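Local coordinates for protein cytochrome c-552 Ks_3358 (Candidatus Kuenenia stuttgartiensis, PDB 5MXZ) that binds a covalently attached heme c and probably carries electrons as a small c-type cytochrome of an anammox bacterium, at residues Ile50-Asn54 with Glu55-Glu59. The protein carries 1 engineered substitution. Sequence-based numbering, arbitrary orientation.
Sequences IEQIN and EGTPE. With ZN (zinc ion), chain H; HEC (heme c), chain B.
Gln52 NE2 donates to Thr57 OG1 at 2.8 Å. The bond is nearly straight (167°), and the hydroxyl lies in the amide plane. Thr57 OG1 in turn donates to heme propionate O1D at 2.7 Å. The hydroxyl thus links the helix end to the heme. Gln52 OE1 accepts from Arg48, which also bonds to the heme, and from a water that donates to Gly56 O as well. These bonds fix which way round the amide lies. Glu55 N bonds to Glu51 O and Gly56 N to Gln52 O, closing the last turn of helix 46-55. Gly56 then leaves the helix with positive phi. This is the helix end before the loop that brings the axial ligand Met61 to the heme iron in this c-type cytochrome fold. With CG anti to the backbone N (chi1 -175°), Gln52 lays CG over the porphyrin, 3.4 Å from heme C2A; the bend at chi2 turns the amide toward Thr57. Ile53 CG1 packs on heme methyl CMB at 3.6 Å. On the outer side, Glu55 lays its carboxylate beside Glu51 CG, the two carboxylate planes 54° apart. Glu51 OE1 and Glu55 OE2 approach to 3.5 Å. Glu51 OE2 accepts from Arg48 and ligates zinc at 2.5 Å, probably easing this like-charge approach.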
ATOM      1  N   ILE A  50      -6.026   2.402  -4.739  1.00 22.97           N
ATOM      2  CA  ILE A  50      -7.200   2.494  -3.856  1.00 23.90           C
ATOM      3  C   ILE A  50      -7.968   1.166  -3.812  1.00 24.11           C
ATOM      4  O   ILE A  50      -8.288   0.674  -2.719  1.00 24.16           O
ATOM      5  CB  ILE A  50      -8.110   3.704  -4.232  1.00 24.87           C
ATOM      6  CG1 ILE A  50      -7.399   5.020  -3.883  1.00 25.91           C
ATOM      7  CG2 ILE A  50      -9.462   3.644  -3.516  1.00 24.72           C
ATOM      8  CD1 ILE A  50      -7.813   6.216  -4.725  1.00 27.73           C
ATOM      9  N   GLU A  51      -8.225   0.582  -4.983  1.00 23.84           N
ATOM     10  CA  GLU A  51      -8.914  -0.710  -5.062  1.00 24.89           C
ATOM     11  C   GLU A  51      -8.148  -1.797  -4.306  1.00 24.19           C
ATOM     12  O   GLU A  51      -8.755  -2.585  -3.571  1.00 23.53           O
ATOM     13  CB  GLU A  51      -9.166  -1.144  -6.510  1.00 26.51           C
ATOM     14  CG  GLU A  51     -10.108  -2.342  -6.601  1.00 28.76           C
ATOM     15  CD  GLU A  51     -10.275  -2.908  -7.999  1.00 30.56           C
ATOM     16  OE1 GLU A  51     -11.434  -3.175  -8.387  1.00 31.46           O
ATOM     17  OE2 GLU A  51      -9.260  -3.117  -8.699  1.00 31.54           O
ATOM     18  N   GLN A  52      -6.825  -1.810  -4.475  1.00 23.47           N
ATOM     19  CA  GLN A  52      -5.968  -2.784  -3.798  1.00 23.70           C
ATOM     20  C   GLN A  52      -6.044  -2.674  -2.280  1.00 23.85           C
ATOM     21  O   GLN A  52      -6.159  -3.696  -1.604  1.00 25.02           O
ATOM     22  CB  GLN A  52      -4.523  -2.691  -4.281  1.00 23.67           C
ATOM     23  CG  GLN A  52      -3.618  -3.769  -3.687  1.00 23.33           C
ATOM     24  CD  GLN A  52      -3.956  -5.172  -4.167  1.00 23.77           C
ATOM     25  OE1 GLN A  52      -4.322  -5.377  -5.332  1.00 24.71           O
ATOM     26  NE2 GLN A  52      -3.838  -6.147  -3.269  1.00 23.09           N
ATOM     27  N   ILE A  53      -5.990  -1.448  -1.751  1.00 23.28           N
ATOM     28  CA  ILE A  53      -6.128  -1.221  -0.302  1.00 23.33           C
ATOM     29  C   ILE A  53      -7.529  -1.669   0.150  1.00 23.73           C
ATOM     30  O   ILE A  53      -7.658  -2.393   1.139  1.00 23.02           O
ATOM     31  CB  ILE A  53      -5.853   0.252   0.102  1.00 22.72           C
ATOM     32  CG1 ILE A  53      -4.461   0.684  -0.378  1.00 23.72           C
ATOM     33  CG2 ILE A  53      -5.993   0.453   1.617  1.00 22.88           C
ATOM     34  CD1 ILE A  53      -4.255   2.184  -0.477  1.00 22.81           C
ATOM     35  N   ASN A  54      -8.554  -1.271  -0.603  1.00 23.66           N
ATOM     36  CA  ASN A  54      -9.940  -1.632  -0.285  1.00 24.67           C
ATOM     37  C   ASN A  54     -10.211  -3.137  -0.281  1.00 25.79           C
ATOM     38  O   ASN A  54     -10.784  -3.667   0.683  1.00 25.99           O
ATOM     39  CB  ASN A  54     -10.915  -0.935  -1.235  1.00 24.98           C
ATOM     40  CG  ASN A  54     -11.174   0.510  -0.857  1.00 25.24           C
ATOM     41  OD1 ASN A  54     -10.925   0.938   0.278  1.00 24.97           O
ATOM     42  ND2 ASN A  54     -11.691   1.275  -1.812  1.00 24.64           N
ATOM     43  N   GLU A  55      -9.780  -3.820  -1.335  1.00 26.11           N
ATOM     44  CA  GLU A  55     -10.198  -5.203  -1.565  1.00 27.42           C
ATOM     45  C   GLU A  55      -9.145  -6.256  -1.254  1.00 26.66           C
ATOM     46  O   GLU A  55      -9.489  -7.405  -0.978  1.00 26.65           O
ATOM     47  CB  GLU A  55     -10.693  -5.373  -2.999  1.00 29.16           C
ATOM     48  CG  GLU A  55     -11.970  -4.602  -3.299  1.00 31.76           C
ATOM     49  CD  GLU A  55     -12.250  -4.488  -4.782  1.00 33.98           C
ATOM     50  OE1 GLU A  55     -13.059  -3.618  -5.158  1.00 35.94           O
ATOM     51  OE2 GLU A  55     -11.662  -5.253  -5.582  1.00 35.16           O
ATOM     52  N   GLY A  56      -7.873  -5.861  -1.299  1.00 27.15           N
ATOM     53  CA  GLY A  56      -6.759  -6.789  -1.138  1.00 26.63           C
ATOM     54  C   GLY A  56      -6.674  -7.790  -2.274  1.00 27.00           C
ATOM     55  O   GLY A  56      -7.187  -7.550  -3.375  1.00 25.82           O
ATOM     56  N   THR A  57      -6.016  -8.911  -1.988  1.00 25.97           N
ATOM     57  CA  THR A  57      -5.847 -10.019  -2.921  1.00 27.00           C
ATOM     58  C   THR A  57      -5.913 -11.295  -2.080  1.00 27.81           C
ATOM     59  O   THR A  57      -5.142 -11.425  -1.119  1.00 26.74           O
ATOM     60  CB  THR A  57      -4.489  -9.938  -3.665  1.00 26.90           C
ATOM     61  OG1 THR A  57      -4.404  -8.697  -4.379  1.00 26.87           O
ATOM     62  CG2 THR A  57      -4.317 -11.103  -4.656  1.00 26.03           C
ATOM     63  N   PRO A  58      -6.830 -12.228  -2.431  1.00 29.37           N
ATOM     64  CA  PRO A  58      -6.989 -13.487  -1.691  1.00 30.95           C
ATOM     65  C   PRO A  58      -5.646 -14.173  -1.461  1.00 31.19           C
ATOM     66  O   PRO A  58      -4.840 -14.277  -2.393  1.00 31.06           O
ATOM     67  CB  PRO A  58      -7.865 -14.329  -2.621  1.00 31.32           C
ATOM     68  CG  PRO A  58      -8.691 -13.328  -3.349  1.00 31.14           C
ATOM     69  CD  PRO A  58      -7.797 -12.133  -3.546  1.00 30.75           C
ATOM     70  N   GLU A  59      -5.400 -14.577  -0.212  1.00 31.42           N
ATOM     71  CA  GLU A  59      -4.179 -15.295   0.201  1.00 31.96           C
ATOM     72  C   GLU A  59      -2.886 -14.469   0.160  1.00 31.40           C
ATOM     73  O   GLU A  59      -1.800 -15.001   0.413  1.00 31.57           O
ATOM     74  CB  GLU A  59      -3.991 -16.618  -0.584  1.00 34.56           C
ATOM     75  CG  GLU A  59      -5.198 -17.553  -0.665  1.00 37.27           C
ATOM     76  CD  GLU A  59      -5.945 -17.713   0.648  1.00 40.80           C
ATOM     77  OE1 GLU A  59      -7.192 -17.662   0.622  1.00 44.88           O
ATOM     78  OE2 GLU A  59      -5.303 -17.878   1.706  1.00 40.95           O
TER
HETATM   79 ZN    ZN H 206     -10.044  -3.938 -10.978  1.00 97.49          ZN
HETATM   80 FE   HEC B 200      -0.313  -4.553   0.164  1.00 23.46          FE
HETATM   81  CHA HEC B 200      -0.120  -5.481  -3.142  1.00 23.76           C
HETATM   82  CHB HEC B 200      -0.626  -1.253  -0.744  1.00 23.25           C
HETATM   83  CHC HEC B 200      -1.086  -3.772   3.434  1.00 23.15           C
HETATM   84  CHD HEC B 200       0.794  -7.643   1.119  1.00 23.22           C
HETATM   85  NA  HEC B 200      -0.392  -3.537  -1.658  1.00 23.03           N
HETATM   86  C1A HEC B 200      -0.223  -4.042  -2.888  1.00 24.33           C
HETATM   87  C2A HEC B 200      -0.288  -3.063  -3.993  1.00 23.66           C
HETATM   88  C3A HEC B 200      -0.448  -1.786  -3.286  1.00 23.26           C
HETATM   89  C4A HEC B 200      -0.485  -2.211  -1.860  1.00 23.50           C
HETATM   90  CMA HEC B 200      -0.562  -0.399  -3.876  1.00 23.08           C
HETATM   91  CAA HEC B 200      -0.142  -3.360  -5.462  1.00 24.48           C
HETATM   92  CBA HEC B 200      -1.351  -3.226  -6.349  1.00 25.28           C
HETATM   93  CGA HEC B 200      -0.850  -3.350  -7.775  1.00 25.88           C
HETATM   94  O1A HEC B 200       0.355  -3.583  -8.016  1.00 25.55           O
HETATM   95  O2A HEC B 200      -1.678  -3.214  -8.684  1.00 27.66           O
HETATM   96  NB  HEC B 200      -0.807  -2.795   1.183  1.00 23.41           N
HETATM   97  C1B HEC B 200      -0.867  -1.537   0.676  1.00 23.34           C
HETATM   98  C2B HEC B 200      -1.227  -0.462   1.644  1.00 24.09           C
HETATM   99  C3B HEC B 200      -1.361  -1.255   2.874  1.00 24.05           C
HETATM  100  C4B HEC B 200      -1.066  -2.646   2.492  1.00 23.65           C
HETATM  101  CMB HEC B 200      -1.382   1.019   1.414  1.00 24.59           C
HETATM  102  CAB HEC B 200      -1.733  -0.787   4.218  1.00 25.50           C
HETATM  103  CBB HEC B 200      -3.156  -0.298   4.379  1.00 25.11           C
HETATM  104  NC  HEC B 200      -0.193  -5.554   1.994  1.00 22.98           N
HETATM  105  C1C HEC B 200      -0.478  -5.092   3.228  1.00 23.48           C
HETATM  106  C2C HEC B 200      -0.223  -6.044   4.349  1.00 23.16           C
HETATM  107  C3C HEC B 200       0.326  -7.196   3.620  1.00 23.52           C
HETATM  108  C4C HEC B 200       0.327  -6.778   2.202  1.00 23.85           C
HETATM  109  CMC HEC B 200      -0.461  -5.852   5.826  1.00 23.68           C
HETATM  110  CAC HEC B 200       0.830  -8.487   4.184  1.00 24.42           C
HETATM  111  CBC HEC B 200      -0.118  -9.368   4.959  1.00 24.97           C
HETATM  112  ND  HEC B 200       0.213  -6.289  -0.852  1.00 23.83           N
HETATM  113  C1D HEC B 200       0.638  -7.455  -0.328  1.00 24.05           C
HETATM  114  C2D HEC B 200       0.931  -8.520  -1.311  1.00 23.87           C
HETATM  115  C3D HEC B 200       0.663  -7.860  -2.595  1.00 23.76           C
HETATM  116  C4D HEC B 200       0.244  -6.507  -2.173  1.00 23.82           C
HETATM  117  CMD HEC B 200       1.410  -9.927  -1.062  1.00 23.29           C
HETATM  118  CAD HEC B 200       0.736  -8.407  -3.993  1.00 23.92           C
HETATM  119  CBD HEC B 200      -0.723  -8.730  -4.358  1.00 24.50           C
HETATM  120  CGD HEC B 200      -1.221  -8.103  -5.652  1.00 25.64           C
HETATM  121  O1D HEC B 200      -2.327  -8.483  -6.107  1.00 25.98           O
HETATM  122  O2D HEC B 200      -0.546  -7.232  -6.250  1.00 24.97           O
HETATM  123  O   HOH W   1      -7.494  -5.666  -5.498  1.00 35.59           O